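Local coordinates for protein tail assembly chaperone (Enterobacteria phage HK97, PDB 2OB9) that probably acts as a chaperone in assembly of the phage tail, at residues Val33-Ser39 and Asp78-Thr83. Residues are numbered along the deposited sequence.
Sequences VVLREPS and DVLCDT
Residues 33-36 are extended, and 37-39 stay so (phi/psi -58/153, -69/151, -73/165), whereas 78-83 begins with the last helical residues, D78 and V79, and leaves helical phi/psi at L80 (-94/121) to form a short strand. The two run antiparallel, their end-to-end directions 143° apart. V34 and C81 make the hydrogen-bonded pair, V34 N to C81 O and C81 N to V34 O both 2.9 Å; L35 and L80 are the non-hydrogen-bonded pair, CA-CA 5.2 Å. R36 N to V79 O (3.1 Å, 170°) carries the ladder back to the helix end.

V34 and C81 share one face, CB-CB 4.1 Å. On the other, L35 CD2 meets L80 CD1 at 3.8 Å. R36 (chi1 p) forms a two-pronged salt bridge with D78 (chi1 t): NH1 to OD2 2.8 Å, NH2 to OD1 3.1 Å. D78 OD2 also accepts S39 N (2.9 Å), just ahead of helix 40-49, which S39 N-caps. P38 CG packs on V79 CG1 at 3.6 Å.

This helix-to-strand junction adds the outermost strand, within this chain, of an antiparallel sheet: strand 31-36 is central, with 20-25 along its other edge, while helix 103-113 packs against L35, P38 and V79.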
loop_
_atom_site.group_PDB
_atom_site.type_symbol
_atom_site.label_atom_id
_atom_site.label_comp_id
_atom_site.label_asym_id
_atom_site.label_seq_id
_atom_site.Cartn_x
_atom_site.Cartn_y
_atom_site.Cartn_z
ATOM N N VAL A 33 44.296 9.075 8.811
ATOM C CA VAL A 33 43.383 9.329 7.709
ATOM C C VAL A 33 42.434 10.403 8.214
ATOM O O VAL A 33 42.427 10.726 9.403
ATOM C CB VAL A 33 42.561 8.046 7.283
ATOM C CG1 VAL A 33 43.501 6.915 6.907
ATOM C CG2 VAL A 33 41.507 7.601 8.380
ATOM N N VAL A 34 41.665 10.976 7.300
ATOM C CA VAL A 34 40.613 11.899 7.635
ATOM C C VAL A 34 39.301 11.231 7.247
ATOM O O VAL A 34 39.146 10.714 6.153
ATOM C CB VAL A 34 40.810 13.269 6.908
ATOM C CG1 VAL A 34 39.537 14.107 6.973
ATOM C CG2 VAL A 34 42.000 14.055 7.500
ATOM N N LEU A 35 38.381 11.201 8.185
ATOM C CA LEU A 35 37.044 10.697 7.964
ATOM C C LEU A 35 36.085 11.883 7.885
ATOM O O LEU A 35 36.074 12.746 8.765
ATOM C CB LEU A 35 36.613 9.777 9.150
ATOM C CG LEU A 35 37.376 8.458 9.372
ATOM C CD1 LEU A 35 36.732 7.622 10.475
ATOM C CD2 LEU A 35 37.530 7.622 8.067
ATOM N N ARG A 36 35.284 11.904 6.827
ATOM C CA ARG A 36 34.278 12.935 6.614
ATOM C C ARG A 36 32.901 12.261 6.602
ATOM O O ARG A 36 32.815 11.111 6.266
ATOM C CB ARG A 36 34.572 13.704 5.300
ATOM C CG ARG A 36 34.178 12.986 4.020
ATOM C CD ARG A 36 34.252 14.019 2.946
ATOM N NE ARG A 36 34.223 13.664 1.527
ATOM C CZ ARG A 36 33.232 13.050 0.890
ATOM N NH1 ARG A 36 32.206 12.525 1.578
ATOM N NH2 ARG A 36 33.297 12.896 -0.452
ATOM N N GLU A 37 31.849 12.959 7.024
ATOM C CA GLU A 37 30.490 12.495 6.812
ATOM C C GLU A 37 30.252 12.293 5.292
ATOM O O GLU A 37 30.926 12.910 4.492
ATOM C CB GLU A 37 29.489 13.490 7.388
ATOM C CG GLU A 37 29.422 14.798 6.629
ATOM C CD GLU A 37 28.445 15.753 7.263
ATOM O OE1 GLU A 37 27.270 15.355 7.408
ATOM O OE2 GLU A 37 28.842 16.894 7.596
ATOM N N PRO A 38 29.332 11.393 4.902
ATOM C CA PRO A 38 29.087 11.231 3.471
ATOM C C PRO A 38 28.410 12.417 2.827
ATOM O O PRO A 38 27.637 13.146 3.478
ATOM C CB PRO A 38 28.159 10.009 3.399
ATOM C CG PRO A 38 28.349 9.327 4.721
ATOM C CD PRO A 38 28.581 10.405 5.700
ATOM N N SER A 39 28.705 12.584 1.545
ATOM C CA SER A 39 28.116 13.616 0.765
ATOM C C SER A 39 26.680 13.211 0.496
ATOM O O SER A 39 26.298 12.061 0.733
ATOM C CB SER A 39 28.936 13.842 -0.528
ATOM O OG SER A 39 28.474 13.050 -1.598
ATOM N N ASP A 78 33.421 6.980 -0.011
ATOM C CA ASP A 78 33.106 8.365 0.045
ATOM C C ASP A 78 33.573 9.023 1.331
ATOM O O ASP A 78 33.949 10.197 1.345
ATOM C CB ASP A 78 31.603 8.534 -0.105
ATOM C CG ASP A 78 31.206 9.989 -0.316
ATOM O OD1 ASP A 78 31.562 10.561 -1.379
ATOM O OD2 ASP A 78 30.553 10.527 0.603
ATOM N N VAL A 79 33.559 8.287 2.429
ATOM C CA VAL A 79 33.974 8.888 3.691
ATOM C C VAL A 79 35.473 8.980 3.908
ATOM O O VAL A 79 35.907 9.794 4.702
ATOM C CB VAL A 79 33.280 8.227 4.921
ATOM C CG1 VAL A 79 31.777 8.222 4.736
ATOM C CG2 VAL A 79 33.832 6.817 5.210
ATOM N N LEU A 80 36.258 8.155 3.219
ATOM C CA LEU A 80 37.680 7.966 3.556
ATOM C C LEU A 80 38.592 8.864 2.763
ATOM O O LEU A 80 38.639 8.776 1.535
ATOM C CB LEU A 80 38.136 6.495 3.341
ATOM C CG LEU A 80 39.574 6.173 3.795
ATOM C CD1 LEU A 80 39.637 6.154 5.332
ATOM C CD2 LEU A 80 40.110 4.847 3.204
ATOM N N CYS A 81 39.350 9.690 3.488
ATOM C CA CYS A 81 40.197 10.718 2.900
ATOM C C CYS A 81 41.603 10.614 3.474
ATOM O O CYS A 81 41.797 10.076 4.562
ATOM C CB CYS A 81 39.601 12.116 3.160
ATOM S SG CYS A 81 38.006 12.461 2.356
ATOM N N ASP A 82 42.579 11.119 2.731
ATOM C CA ASP A 82 43.931 11.276 3.245
ATOM C C ASP A 82 44.042 12.567 4.088
ATOM O O ASP A 82 43.079 13.309 4.192
ATOM C CB ASP A 82 44.966 11.204 2.109
ATOM C CG ASP A 82 44.926 12.413 1.157
ATOM O OD1 ASP A 82 44.404 13.468 1.497
ATOM O OD2 ASP A 82 45.450 12.310 0.038
ATOM N N THR A 83 45.201 12.837 4.675
ATOM C CA THR A 83 45.353 14.006 5.559
ATOM C C THR A 83 45.331 15.369 4.829
ATOM O O THR A 83 45.075 16.403 5.445
ATOM C CB THR A 83 46.597 13.886 6.478
ATOM O OG1 THR A 83 47.768 13.694 5.672
ATOM C CG2 THR A 83 46.430 12.696 7.451
#